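Local coordinates for GTPase activator-like protein (Chaetomium thermophilum, PDB 5HIU) that is the TSC2 of this fungus, probably a GTPase activator as a whole protein, and is represented here by its helical N-terminal part, at residues 38-43 against 66-71; 76-81 against 111-116; 215-220 against 228-233; 284-289 against 330-335; 291-296 against 313-318. All coordinates share one frame; numbering follows the deposited sequence.

Contact 1: 38-43 against 66-71; sequences ERVLAA and KDMIHP
Val40 and Met68 bring the two backbones closest, with 8.5 Å between their CA atoms, where helix 36-52 faces a short 3-10 turn at 67-69. Long side chains bridge the gap. Arg39 does most of this. Its guanidinium grips Asp67 end-on, with one nitrogen for each carboxylate oxygen. NH1 donates to OD1 of Asp67 at 2.6 Å, in an almost straight bond (170°). Arg39 NH2 reaches Asp67 OD2 at 2.8 Å. Both oxygens use their syn lone pairs, and the two flat groups are nearly coplanar, 16° apart. OD1 lies in the guanidinium plane, while OD2 is tilted from it. The salt bridge therefore fixes the rotation of the arginine end.

Met68 packs beneath this pair. Its CG lies over one face of the guanidinium, toward the rim, 3.4 Å from Arg39 NH1. The thioether chain bends at its last torsion (chi3 73°), which turns CE back to the helix. There Met68 CE is 3.8 Å from Val40 CG2. Asp67 thus holds the edge of the guanidinium, while Met68 lines its face and reaches on to Val40.

Arg39 NE also donates to Leu31 O of helix 22-33. Met68 is buried, touching Leu31 on that helix and Ser81 on helix 75-89, so the turn fits among three helices of the all-helical chain.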
# COMPACT_ATOMS: atom_id res chain seq x y z
N GLU A 38 1.93 -20.50 42.36
CA GLU A 38 3.27 -21.06 42.36
C GLU A 38 3.75 -21.16 40.93
O GLU A 38 4.91 -20.87 40.65
CB GLU A 38 3.30 -22.44 43.03
CG GLU A 38 2.69 -22.44 44.43
CD GLU A 38 2.89 -23.74 45.18
OE1 GLU A 38 2.48 -24.81 44.67
OE2 GLU A 38 3.44 -23.69 46.30
N ARG A 39 2.83 -21.55 40.05
CA ARG A 39 3.12 -21.68 38.62
C ARG A 39 3.53 -20.34 38.03
O ARG A 39 4.46 -20.27 37.23
CB ARG A 39 1.90 -22.22 37.86
CG ARG A 39 1.38 -23.57 38.36
CD ARG A 39 0.24 -24.03 37.47
NE ARG A 39 0.77 -24.47 36.18
CZ ARG A 39 0.10 -24.45 35.03
NH1 ARG A 39 -1.15 -24.00 34.98
NH2 ARG A 39 0.70 -24.88 33.91
N VAL A 40 2.86 -19.28 38.46
CA VAL A 40 3.15 -17.94 37.99
C VAL A 40 4.59 -17.56 38.36
O VAL A 40 5.37 -17.08 37.53
CB VAL A 40 2.14 -16.92 38.55
CG1 VAL A 40 2.57 -15.50 38.23
CG2 VAL A 40 0.77 -17.19 37.95
N LEU A 41 4.95 -17.80 39.60
CA LEU A 41 6.29 -17.48 40.08
C LEU A 41 7.35 -18.35 39.37
O LEU A 41 8.43 -17.88 39.05
CB LEU A 41 6.36 -17.67 41.60
CG LEU A 41 7.69 -17.31 42.25
CD1 LEU A 41 7.87 -15.81 42.21
CD2 LEU A 41 7.75 -17.84 43.68
N ALA A 42 7.03 -19.62 39.15
CA ALA A 42 7.93 -20.54 38.45
C ALA A 42 8.14 -20.05 37.02
O ALA A 42 9.28 -19.95 36.54
CB ALA A 42 7.34 -21.93 38.43
N ALA A 43 7.03 -19.72 36.38
CA ALA A 43 7.04 -19.14 35.07
C ALA A 43 8.03 -17.99 35.01
O ALA A 43 8.82 -17.89 34.07
CB ALA A 43 5.65 -18.66 34.69
N LYS A 66 1.87 -23.83 28.64
CA LYS A 66 0.96 -23.38 27.58
C LYS A 66 -0.49 -23.17 27.99
O LYS A 66 -1.17 -22.30 27.44
CB LYS A 66 1.03 -24.28 26.36
CG LYS A 66 0.67 -25.73 26.59
CD LYS A 66 1.20 -26.58 25.44
CE LYS A 66 1.05 -28.06 25.67
NZ LYS A 66 0.01 -28.63 24.77
N ASP A 67 -0.97 -23.94 28.96
CA ASP A 67 -2.34 -23.78 29.47
C ASP A 67 -2.58 -22.45 30.18
O ASP A 67 -3.70 -21.95 30.17
CB ASP A 67 -2.70 -24.92 30.42
CG ASP A 67 -1.89 -24.89 31.69
OD1 ASP A 67 -2.29 -24.19 32.64
OD2 ASP A 67 -0.84 -25.55 31.73
N MET A 68 -1.53 -21.87 30.76
CA MET A 68 -1.64 -20.59 31.49
C MET A 68 -1.99 -19.38 30.59
O MET A 68 -2.41 -18.34 31.09
CB MET A 68 -0.34 -20.29 32.25
CG MET A 68 0.03 -21.34 33.27
SD MET A 68 1.65 -21.09 34.04
CE MET A 68 1.27 -19.69 35.10
N ILE A 69 -1.81 -19.55 29.28
CA ILE A 69 -2.15 -18.55 28.26
C ILE A 69 -3.64 -18.52 27.99
O ILE A 69 -4.12 -17.60 27.37
CB ILE A 69 -1.44 -18.93 26.95
CG1 ILE A 69 0.06 -18.85 27.14
CG2 ILE A 69 -1.84 -18.06 25.78
CD1 ILE A 69 0.55 -17.56 27.72
N HIS A 70 -4.37 -19.52 28.44
CA HIS A 70 -5.79 -19.62 28.12
C HIS A 70 -6.50 -18.38 28.64
O HIS A 70 -6.18 -17.89 29.73
CB HIS A 70 -6.36 -20.88 28.75
CG HIS A 70 -7.72 -21.25 28.23
ND1 HIS A 70 -8.85 -21.22 29.02
CD2 HIS A 70 -8.13 -21.65 27.01
CE1 HIS A 70 -9.89 -21.59 28.31
NE2 HIS A 70 -9.49 -21.86 27.08
N PRO A 71 -7.47 -17.85 27.87
CA PRO A 71 -8.10 -16.59 28.28
C PRO A 71 -8.88 -16.65 29.60
O PRO A 71 -9.15 -15.61 30.18
CB PRO A 71 -9.04 -16.25 27.12
CG PRO A 71 -8.64 -17.14 26.00
CD PRO A 71 -8.06 -18.37 26.62

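Contact 2: 76-81 against 111-116; sequences NARQAS and HSKDFC
A side-on, two-nitrogen salt bridge with a stacked imidazole joins Arg78 to Asp114 and His111 in this alpha-solenoid-like array of helices. Arg78 comes from helix 75-89. Its partners lie on the turn that leads into helix 115-126. The arginine and aspartate chains cross at about a right angle, yet their flat ends are turned only 17° apart. Arg78 NE donates to Asp114 OD2 at 2.9 Å, close to the guanidinium plane. The second bond, from Arg78 NH2 to Asp114 OD1, is longer at 3.3 Å. Both donors arrive on the syn side of the carboxylate but well out of its plane, so the grip is somewhat skewed.

The ring of His111 lies over one face of the same guanidinium. The centres are 4.1 Å apart and the planes 21° apart, which makes a stack. His111 ND1 sits above the middle of the guanidinium, 3.6 Å from Arg78 CZ. Arg78 reaches this site through a bend at chi3 (-42°), which swings the planar group across to the turn.

Further partners hold the cluster in place. Asp75 makes salt bridges to both Arg78 NH2 and Lys113 NZ, so one carboxylate probably offsets two positive charges. Arg78 NH1 donates to Asn73 O. The guanidinium is thus tied through all three nitrogens and its rotation is fixed. Asp114 OD2 also takes two bonds: one from Arg78 NE and one from the indole NE1 of Trp82.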
# COMPACT_ATOMS: atom_id res chain seq x y z
N ASN A 76 -2.21 -11.78 35.25
CA ASN A 76 -0.89 -12.07 35.80
C ASN A 76 -0.35 -13.42 35.37
O ASN A 76 0.85 -13.58 35.21
CB ASN A 76 -0.91 -12.03 37.32
CG ASN A 76 -1.75 -13.13 37.93
OD1 ASN A 76 -2.72 -13.58 37.32
ND2 ASN A 76 -1.38 -13.58 39.12
N ALA A 77 -1.25 -14.37 35.17
CA ALA A 77 -0.85 -15.73 34.79
C ALA A 77 -0.71 -15.90 33.28
O ALA A 77 0.10 -16.68 32.82
CB ALA A 77 -1.83 -16.76 35.35
N ARG A 78 -1.54 -15.20 32.51
CA ARG A 78 -1.42 -15.31 31.07
C ARG A 78 -0.15 -14.60 30.72
O ARG A 78 0.67 -15.12 29.99
CB ARG A 78 -2.61 -14.68 30.34
CG ARG A 78 -3.94 -15.37 30.60
CD ARG A 78 -5.02 -14.94 29.62
NE ARG A 78 -5.01 -13.50 29.37
CZ ARG A 78 -5.49 -12.57 30.19
NH1 ARG A 78 -6.01 -12.90 31.37
NH2 ARG A 78 -5.43 -11.29 29.83
N GLN A 79 0.01 -13.41 31.27
CA GLN A 79 1.14 -12.56 30.96
C GLN A 79 2.46 -13.23 31.26
O GLN A 79 3.32 -13.33 30.39
CB GLN A 79 1.02 -11.20 31.65
CG GLN A 79 0.07 -10.29 30.87
CD GLN A 79 -0.32 -9.01 31.57
OE1 GLN A 79 0.51 -8.35 32.20
NE2 GLN A 79 -1.58 -8.64 31.45
N ALA A 80 2.63 -13.70 32.49
CA ALA A 80 3.91 -14.31 32.88
C ALA A 80 4.22 -15.57 32.04
O ALA A 80 5.38 -15.92 31.85
CB ALA A 80 3.92 -14.65 34.37
N SER A 81 3.17 -16.22 31.56
CA SER A 81 3.31 -17.38 30.68
C SER A 81 3.72 -16.97 29.26
O SER A 81 4.59 -17.59 28.66
CB SER A 81 2.00 -18.18 30.67
OG SER A 81 2.11 -19.38 29.92
N HIS A 111 -6.72 -14.01 24.69
CA HIS A 111 -7.40 -12.84 25.19
C HIS A 111 -7.07 -11.65 24.31
O HIS A 111 -5.93 -11.46 23.91
CB HIS A 111 -6.96 -12.56 26.62
CG HIS A 111 -7.99 -11.86 27.44
ND1 HIS A 111 -8.63 -12.46 28.49
CD2 HIS A 111 -8.48 -10.60 27.36
CE1 HIS A 111 -9.47 -11.60 29.03
NE2 HIS A 111 -9.40 -10.46 28.36
N SER A 112 -8.08 -10.83 24.02
CA SER A 112 -7.90 -9.64 23.20
C SER A 112 -6.75 -8.78 23.71
O SER A 112 -5.99 -8.21 22.94
CB SER A 112 -9.20 -8.84 23.18
OG SER A 112 -9.87 -8.91 24.44
N LYS A 113 -6.60 -8.72 25.03
CA LYS A 113 -5.55 -7.93 25.67
C LYS A 113 -4.14 -8.47 25.41
O LYS A 113 -3.18 -7.74 25.58
CB LYS A 113 -5.78 -7.89 27.18
CG LYS A 113 -7.10 -7.27 27.59
CD LYS A 113 -7.35 -7.50 29.08
CE LYS A 113 -6.28 -6.85 29.94
NZ LYS A 113 -6.80 -6.52 31.31
N ASP A 114 -4.03 -9.73 25.00
CA ASP A 114 -2.74 -10.38 24.79
C ASP A 114 -2.21 -10.31 23.35
O ASP A 114 -1.18 -10.89 23.04
CB ASP A 114 -2.82 -11.84 25.21
CG ASP A 114 -3.13 -12.02 26.68
OD1 ASP A 114 -3.20 -11.02 27.42
OD2 ASP A 114 -3.30 -13.18 27.09
N PHE A 115 -2.88 -9.60 22.46
CA PHE A 115 -2.43 -9.62 21.08
C PHE A 115 -0.95 -9.20 20.92
O PHE A 115 -0.24 -9.74 20.07
CB PHE A 115 -3.35 -8.74 20.23
CG PHE A 115 -3.08 -8.81 18.76
CD1 PHE A 115 -3.38 -9.95 18.03
CD2 PHE A 115 -2.53 -7.72 18.09
CE1 PHE A 115 -3.15 -10.00 16.67
CE2 PHE A 115 -2.30 -7.77 16.74
CZ PHE A 115 -2.60 -8.92 16.02
N CYS A 116 -0.48 -8.26 21.72
CA CYS A 116 0.89 -7.79 21.60
C CYS A 116 1.83 -8.99 21.79
O CYS A 116 2.74 -9.21 20.99
CB CYS A 116 1.19 -6.64 22.56
SG CYS A 116 0.97 -7.04 24.32

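Contact 3: 215-220 against 228-233; sequences LKICML and RACIHV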
# COMPACT_ATOMS: atom_id res chain seq x y z
N LEU A 215 -6.18 -2.77 0.92
CA LEU A 215 -6.78 -1.69 0.19
C LEU A 215 -7.91 -1.08 0.99
O LEU A 215 -8.07 0.14 0.98
CB LEU A 215 -7.27 -2.17 -1.16
CG LEU A 215 -6.17 -2.70 -2.06
CD1 LEU A 215 -6.77 -3.06 -3.40
CD2 LEU A 215 -5.00 -1.73 -2.23
N LYS A 216 -8.67 -1.92 1.68
CA LYS A 216 -9.68 -1.44 2.63
C LYS A 216 -9.01 -0.40 3.53
O LYS A 216 -9.37 0.78 3.56
CB LYS A 216 -10.19 -2.63 3.46
CG LYS A 216 -11.59 -2.50 4.04
CD LYS A 216 -12.04 -3.83 4.65
CE LYS A 216 -13.46 -4.18 4.22
NZ LYS A 216 -14.03 -5.34 4.96
N ILE A 217 -7.98 -0.85 4.23
CA ILE A 217 -7.26 0.01 5.15
C ILE A 217 -6.76 1.27 4.46
O ILE A 217 -6.81 2.36 5.02
CB ILE A 217 -6.12 -0.76 5.81
CG1 ILE A 217 -6.72 -1.85 6.72
CG2 ILE A 217 -5.23 0.16 6.62
CD1 ILE A 217 -5.73 -2.93 7.08
N CYS A 218 -6.30 1.14 3.22
CA CYS A 218 -5.87 2.28 2.44
C CYS A 218 -6.97 3.32 2.29
O CYS A 218 -6.76 4.51 2.51
CB CYS A 218 -5.40 1.84 1.07
SG CYS A 218 -3.70 1.23 1.06
N MET A 219 -8.17 2.88 1.94
CA MET A 219 -9.23 3.82 1.65
C MET A 219 -9.96 4.30 2.88
O MET A 219 -10.86 5.11 2.76
CB MET A 219 -10.20 3.21 0.64
CG MET A 219 -9.55 2.93 -0.70
SD MET A 219 -8.59 4.33 -1.34
CE MET A 219 -9.97 5.44 -1.63
N LEU A 220 -9.62 3.81 4.06
CA LEU A 220 -10.27 4.34 5.25
C LEU A 220 -9.35 4.18 6.39
O LEU A 220 -9.34 3.15 7.02
CB LEU A 220 -11.63 3.68 5.51
CG LEU A 220 -11.78 2.16 5.57
CD1 LEU A 220 -11.68 1.62 6.99
CD2 LEU A 220 -13.12 1.75 5.00
N ARG A 228 1.47 4.44 4.50
CA ARG A 228 2.86 4.22 4.16
C ARG A 228 3.08 2.73 4.27
O ARG A 228 3.66 2.11 3.39
CB ARG A 228 3.77 5.01 5.10
CG ARG A 228 5.24 4.68 4.95
CD ARG A 228 6.11 5.51 5.89
NE ARG A 228 6.51 6.78 5.28
CZ ARG A 228 5.85 7.93 5.39
NH1 ARG A 228 4.74 8.05 6.11
NH2 ARG A 228 6.33 9.01 4.77
N ALA A 229 2.55 2.15 5.34
CA ALA A 229 2.79 0.75 5.65
C ALA A 229 2.16 -0.15 4.59
O ALA A 229 2.82 -1.06 4.12
CB ALA A 229 2.26 0.40 7.05
N CYS A 230 0.90 0.11 4.22
CA CYS A 230 0.23 -0.65 3.19
C CYS A 230 0.89 -0.56 1.83
O CYS A 230 0.87 -1.52 1.07
CB CYS A 230 -1.22 -0.20 3.04
SG CYS A 230 -2.17 -0.56 4.51
N ILE A 231 1.47 0.59 1.52
CA ILE A 231 2.20 0.73 0.27
C ILE A 231 3.40 -0.18 0.29
O ILE A 231 3.72 -0.85 -0.70
CB ILE A 231 2.66 2.17 0.04
CG1 ILE A 231 1.47 3.04 -0.32
CG2 ILE A 231 3.68 2.27 -1.09
CD1 ILE A 231 1.73 4.51 -0.09
N HIS A 232 4.10 -0.20 1.41
CA HIS A 232 5.27 -1.06 1.54
C HIS A 232 4.88 -2.52 1.47
O HIS A 232 5.60 -3.31 0.87
CB HIS A 232 6.10 -0.69 2.77
CG HIS A 232 6.62 0.72 2.69
ND1 HIS A 232 7.20 1.23 1.55
CD2 HIS A 232 6.58 1.74 3.58
CE1 HIS A 232 7.52 2.49 1.75
NE2 HIS A 232 7.16 2.83 2.97
N VAL A 233 3.69 -2.88 1.98
CA VAL A 233 3.25 -4.25 1.86
C VAL A 233 3.07 -4.60 0.39
O VAL A 233 3.49 -5.65 -0.06
CB VAL A 233 2.00 -4.54 2.68
CG1 VAL A 233 1.29 -5.79 2.19
CG2 VAL A 233 2.37 -4.69 4.14
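Two consecutive helices, 204-219 and 224-240, form an antiparallel hairpin near the middle of the solenoid-like chain, and Cys218 meets Cys230 close to its turn. Their CA atoms are 6.8 Å apart, the closest approach of the two backbones here. Three buried residues make the contact. Cys230 points into the gap from helix 224-240, and Ile217 and Cys218 receive it from the other helix.

CB and SG of Cys230 have different partners. Its CB is met by the sulfur of Cys218, with SG to CB at 3.5 Å. Its own sulfur turns to Ile217, where Cys230 SG lies 3.8 Å from CG2. That methyl of Ile217 is trans to its backbone N, which puts it on the side of the cysteine. Each sulfur therefore rests against carbon, and the pair is staggered instead of meeting sulfur to sulfur.

Other helices close round the hairpin. Phe188 of helix 179-198 touches Cys230, and Val254 of helix 245-261 touches Cys218.

The sulfurs, Cys218 SG and Cys230 SG, are 4.2 Å apart. That is about twice the length of a disulfide, so the model holds two separate cysteines. The contact rests on van der Waals packing alone. In this setting the cysteines behave as small, polarisable apolar side chains, consistent with the close approach of the helices.

Contact 4: 284-289 against 330-335; sequences STVRIL and GYPQVP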
# COMPACT_ATOMS: atom_id res chain seq x y z
N SER A 284 -1.28 -3.93 -18.93
CA SER A 284 -2.58 -3.91 -18.27
C SER A 284 -2.78 -2.63 -17.46
O SER A 284 -3.86 -2.04 -17.46
CB SER A 284 -2.74 -5.15 -17.38
OG SER A 284 -2.77 -6.33 -18.17
N THR A 285 -1.71 -2.18 -16.80
CA THR A 285 -1.75 -0.95 -16.01
C THR A 285 -2.08 0.29 -16.85
O THR A 285 -2.90 1.12 -16.45
CB THR A 285 -0.41 -0.73 -15.30
OG1 THR A 285 -0.04 -1.93 -14.59
CG2 THR A 285 -0.48 0.46 -14.33
N VAL A 286 -1.43 0.41 -18.01
CA VAL A 286 -1.71 1.53 -18.92
C VAL A 286 -3.18 1.52 -19.32
O VAL A 286 -3.89 2.53 -19.24
CB VAL A 286 -0.84 1.46 -20.19
CG1 VAL A 286 -1.30 2.45 -21.23
CG2 VAL A 286 0.62 1.72 -19.85
N ARG A 287 -3.63 0.35 -19.77
CA ARG A 287 -5.01 0.10 -20.16
C ARG A 287 -6.00 0.47 -19.04
O ARG A 287 -7.01 1.13 -19.30
CB ARG A 287 -5.13 -1.39 -20.50
CG ARG A 287 -6.52 -1.89 -20.87
CD ARG A 287 -6.43 -3.05 -21.85
NE ARG A 287 -5.34 -3.97 -21.51
CZ ARG A 287 -5.47 -5.10 -20.82
NH1 ARG A 287 -6.66 -5.51 -20.37
NH2 ARG A 287 -4.39 -5.85 -20.59
N ILE A 288 -5.66 0.06 -17.82
CA ILE A 288 -6.44 0.39 -16.61
C ILE A 288 -6.49 1.89 -16.40
O ILE A 288 -7.56 2.46 -16.19
CB ILE A 288 -5.85 -0.30 -15.35
CG1 ILE A 288 -6.16 -1.80 -15.38
CG2 ILE A 288 -6.39 0.31 -14.05
CD1 ILE A 288 -5.29 -2.64 -14.47
N LEU A 289 -5.32 2.51 -16.41
CA LEU A 289 -5.19 3.95 -16.20
C LEU A 289 -5.97 4.76 -17.22
O LEU A 289 -6.49 5.85 -16.91
CB LEU A 289 -3.72 4.36 -16.30
CG LEU A 289 -2.79 4.06 -15.13
CD1 LEU A 289 -1.35 4.22 -15.58
CD2 LEU A 289 -3.09 4.97 -13.96
N GLY A 330 12.31 0.69 -19.26
CA GLY A 330 11.55 -0.51 -18.97
C GLY A 330 10.06 -0.25 -18.88
O GLY A 330 9.30 -1.17 -18.61
N TYR A 331 9.64 0.99 -19.14
CA TYR A 331 8.26 1.42 -18.91
C TYR A 331 7.42 1.23 -20.16
O TYR A 331 7.92 1.41 -21.27
CB TYR A 331 8.21 2.89 -18.48
CG TYR A 331 8.85 3.18 -17.13
CD1 TYR A 331 10.22 3.38 -17.02
CD2 TYR A 331 8.08 3.30 -15.98
CE1 TYR A 331 10.81 3.67 -15.79
CE2 TYR A 331 8.66 3.58 -14.74
CZ TYR A 331 10.03 3.76 -14.65
OH TYR A 331 10.62 4.04 -13.43
N PRO A 332 6.13 0.89 -19.99
CA PRO A 332 5.24 0.68 -21.12
C PRO A 332 4.86 2.00 -21.77
O PRO A 332 4.64 2.98 -21.07
CB PRO A 332 4.00 0.06 -20.48
CG PRO A 332 3.93 0.69 -19.14
CD PRO A 332 5.37 0.97 -18.72
N GLN A 333 4.75 2.01 -23.09
CA GLN A 333 4.35 3.21 -23.79
C GLN A 333 2.83 3.36 -23.78
O GLN A 333 2.11 2.40 -23.58
CB GLN A 333 4.92 3.22 -25.21
CG GLN A 333 6.26 3.94 -25.34
CD GLN A 333 7.29 3.49 -24.30
OE1 GLN A 333 7.69 2.33 -24.27
NE2 GLN A 333 7.72 4.42 -23.45
N VAL A 334 2.36 4.58 -23.98
CA VAL A 334 0.94 4.86 -23.99
C VAL A 334 0.50 5.25 -25.41
O VAL A 334 1.21 6.00 -26.09
CB VAL A 334 0.61 6.00 -23.02
CG1 VAL A 334 -0.86 6.35 -23.08
CG2 VAL A 334 1.01 5.63 -21.60
N PRO A 335 -0.67 4.77 -25.85
CA PRO A 335 -1.17 5.18 -27.17
C PRO A 335 -1.66 6.62 -27.19
O PRO A 335 -2.45 7.02 -26.34
CB PRO A 335 -2.35 4.24 -27.44
CG PRO A 335 -2.52 3.37 -26.24
CD PRO A 335 -1.58 3.82 -25.17
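The peptide between Gln333 and Val334 is the flat group at this contact, and its carbonyl oxygen, Gln333 O, stands 4.1 Å from Val286 CG2, a distance of plain packing. Pro332 comes before it in the chain and Pro335 after it. Both are puckered rings that meet the valine through single ring atoms. Pro332 presents its CB and CG. Val286 CG2 lies 3.5 Å from Pro332 CG and 3.8 Å from Pro332 CB. The two side chains lie side by side and point opposite ways. Pro335 offers its CD, 4.2 Å from Val286 CG1, a looser touch.

Val286 is on helix 281-294 and points toward the loop 330-335. Its two methyls divide the work. CG1 is trans to the backbone N (chi1 169°) and faces the later part of the loop, where it also meets Val334 CG2 at 3.9 Å. CG2 takes the earlier part, at Pro332. One valine thus touches four successive residues.

The extended loop crosses the side of the helix at Val286, and the backbones come to 6.6 Å between the CA atoms of Val286 and Val334. Pro335 is the N-cap residue of helix 336-348, so the contact lies just where the loop turns into that helix. Leu322 of helix 302-322 touches Val286 as well, and Leu323 touches Val334.

The side-chain contacts are all apolar, and Gln333 O only packs against the methyls of Val286. The two segments share no hydrogen bond. Between them, the contact rests on shape and on the burial of Val286.

Contact 5: 291-296 against 313-318; sequences DFLRSY and RGALSV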
# COMPACT_ATOMS: atom_id res chain seq x y z
N ASP A 291 -8.60 3.48 -18.95
CA ASP A 291 -9.98 3.12 -18.59
C ASP A 291 -10.58 4.13 -17.62
O ASP A 291 -11.73 4.50 -17.76
CB ASP A 291 -10.07 1.72 -17.95
CG ASP A 291 -10.07 0.59 -18.96
OD1 ASP A 291 -10.27 0.83 -20.17
OD2 ASP A 291 -9.86 -0.56 -18.52
N PHE A 292 -9.79 4.61 -16.66
CA PHE A 292 -10.31 5.62 -15.74
C PHE A 292 -10.75 6.83 -16.52
O PHE A 292 -11.71 7.50 -16.14
CB PHE A 292 -9.28 5.98 -14.68
CG PHE A 292 -8.88 4.81 -13.81
CD1 PHE A 292 -9.84 3.92 -13.33
CD2 PHE A 292 -7.54 4.61 -13.47
CE1 PHE A 292 -9.47 2.85 -12.53
CE2 PHE A 292 -7.17 3.53 -12.67
CZ PHE A 292 -8.13 2.65 -12.20
N LEU A 293 -10.08 7.10 -17.63
CA LEU A 293 -10.45 8.17 -18.53
C LEU A 293 -11.53 7.71 -19.53
O LEU A 293 -12.57 8.36 -19.65
CB LEU A 293 -9.21 8.67 -19.27
CG LEU A 293 -7.94 8.97 -18.45
CD1 LEU A 293 -6.79 9.42 -19.34
CD2 LEU A 293 -8.23 10.00 -17.37
N ARG A 294 -11.26 6.61 -20.23
CA ARG A 294 -12.17 6.06 -21.25
C ARG A 294 -13.50 5.57 -20.66
O ARG A 294 -14.54 6.02 -21.09
CB ARG A 294 -11.50 4.92 -22.04
N SER A 295 -13.45 4.67 -19.67
CA SER A 295 -14.64 4.29 -18.87
C SER A 295 -15.51 5.47 -18.44
O SER A 295 -16.74 5.31 -18.37
CB SER A 295 -14.27 3.54 -17.57
OG SER A 295 -13.18 2.67 -17.75
N TYR A 296 -14.89 6.61 -18.12
CA TYR A 296 -15.61 7.71 -17.47
C TYR A 296 -16.98 7.97 -18.13
O TYR A 296 -17.17 7.74 -19.33
CB TYR A 296 -14.77 9.01 -17.36
CG TYR A 296 -15.56 10.15 -16.74
CD1 TYR A 296 -15.86 10.15 -15.39
CD2 TYR A 296 -16.08 11.17 -17.51
CE1 TYR A 296 -16.64 11.15 -14.82
CE2 TYR A 296 -16.85 12.18 -16.95
CZ TYR A 296 -17.13 12.17 -15.59
OH TYR A 296 -17.92 13.18 -15.02
N ARG A 313 -8.56 11.79 -11.62
CA ARG A 313 -7.49 12.70 -11.23
C ARG A 313 -6.20 11.98 -10.90
O ARG A 313 -5.10 12.56 -11.01
CB ARG A 313 -7.87 13.48 -9.98
CG ARG A 313 -9.14 14.32 -10.08
CD ARG A 313 -9.27 15.12 -8.80
NE ARG A 313 -8.05 15.90 -8.54
CZ ARG A 313 -7.60 16.24 -7.34
NH1 ARG A 313 -8.24 15.87 -6.23
NH2 ARG A 313 -6.47 16.94 -7.24
N GLY A 314 -6.32 10.74 -10.44
CA GLY A 314 -5.16 9.97 -10.06
C GLY A 314 -4.47 9.49 -11.31
O GLY A 314 -3.26 9.66 -11.45
N ALA A 315 -5.27 8.88 -12.19
CA ALA A 315 -4.85 8.43 -13.52
C ALA A 315 -4.06 9.51 -14.24
O ALA A 315 -3.05 9.22 -14.87
CB ALA A 315 -6.05 8.03 -14.37
N LEU A 316 -4.52 10.74 -14.15
CA LEU A 316 -3.81 11.87 -14.72
C LEU A 316 -2.43 12.00 -14.08
O LEU A 316 -1.42 12.16 -14.75
CB LEU A 316 -4.60 13.17 -14.51
CG LEU A 316 -5.51 13.68 -15.63
CD1 LEU A 316 -6.28 12.59 -16.36
CD2 LEU A 316 -6.47 14.72 -15.06
N SER A 317 -2.42 11.96 -12.76
CA SER A 317 -1.20 12.14 -11.99
C SER A 317 -0.18 11.09 -12.40
O SER A 317 0.99 11.39 -12.66
CB SER A 317 -1.53 12.01 -10.49
OG SER A 317 -0.50 12.54 -9.69
N VAL A 318 -0.65 9.84 -12.44
CA VAL A 318 0.23 8.71 -12.68
C VAL A 318 0.63 8.70 -14.14
O VAL A 318 1.76 8.35 -14.48
CB VAL A 318 -0.44 7.37 -12.26
CG1 VAL A 318 0.32 6.19 -12.79
CG2 VAL A 318 -0.53 7.28 -10.74
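Ala315 and Leu316 of helix 302-322 take up Phe292 and Leu293 from the end of helix 281-294. Ala315 is at the centre. Its methyl lies at the edge of the Phe292 ring, near the ring plane, with CB 3.8 Å from Phe292 CD2. The same methyl is 3.8 Å from Phe292 CB, so it sits in the angle between the ring and its stem. Leu293 adds a third touch, with its CD2 4.2 Å from Ala315 CB.

Beside this, the two leucines cross. Leu293 CD2 meets Leu316 CD1 at 3.4 Å, a tight approach of methyls. Leu293 does not start directly toward the other helix, but its extended chain (chi2 179°) carries the end of the side chain across. The end of Leu316 also comes nearer than the direction of its CB suggests.

The small Ala315 is consistent with the short spacing, 6.5 Å between the CA atoms of Phe292 and Ala315. All four residues are buried and the contact is wholly apolar.

A second shell packs round the first. Val312 and Leu319, on the same helix as Ala315, touch Leu293 too. Helix 245-261 reaches Phe292 through Gln253, and helix 352-366 packs on Leu316 through Glu357 and Ile358. The contact thus joins consecutive helices 281-294 and 302-322, with an earlier and a later helix of the chain packed against them.

Overall arrangement
The contacts follow one another along the elongated chain. Contacts 1 and 2 form a pair near the N-terminal end, with centres 10 Å apart. They touch directly: Met68 O lies 3.4 Å from Arg78 CG. Contact 3 lies about 4 Å from the centre of the chain, 28 Å from contact 2 and 20 Å from contact 5 (centre to centre). Contacts 4 and 5 share helix 281-294 and lie 12 Å apart by centres. There, Leu289 CD1 packs 3.8 Å from Val318 CG1. Contacts 1 and 4 are 58 Å apart by centres, on opposite sides of the chain's centre. Contacts 1 and 2 are each built round an arginine-aspartate salt bridge, whereas the other three are apolar.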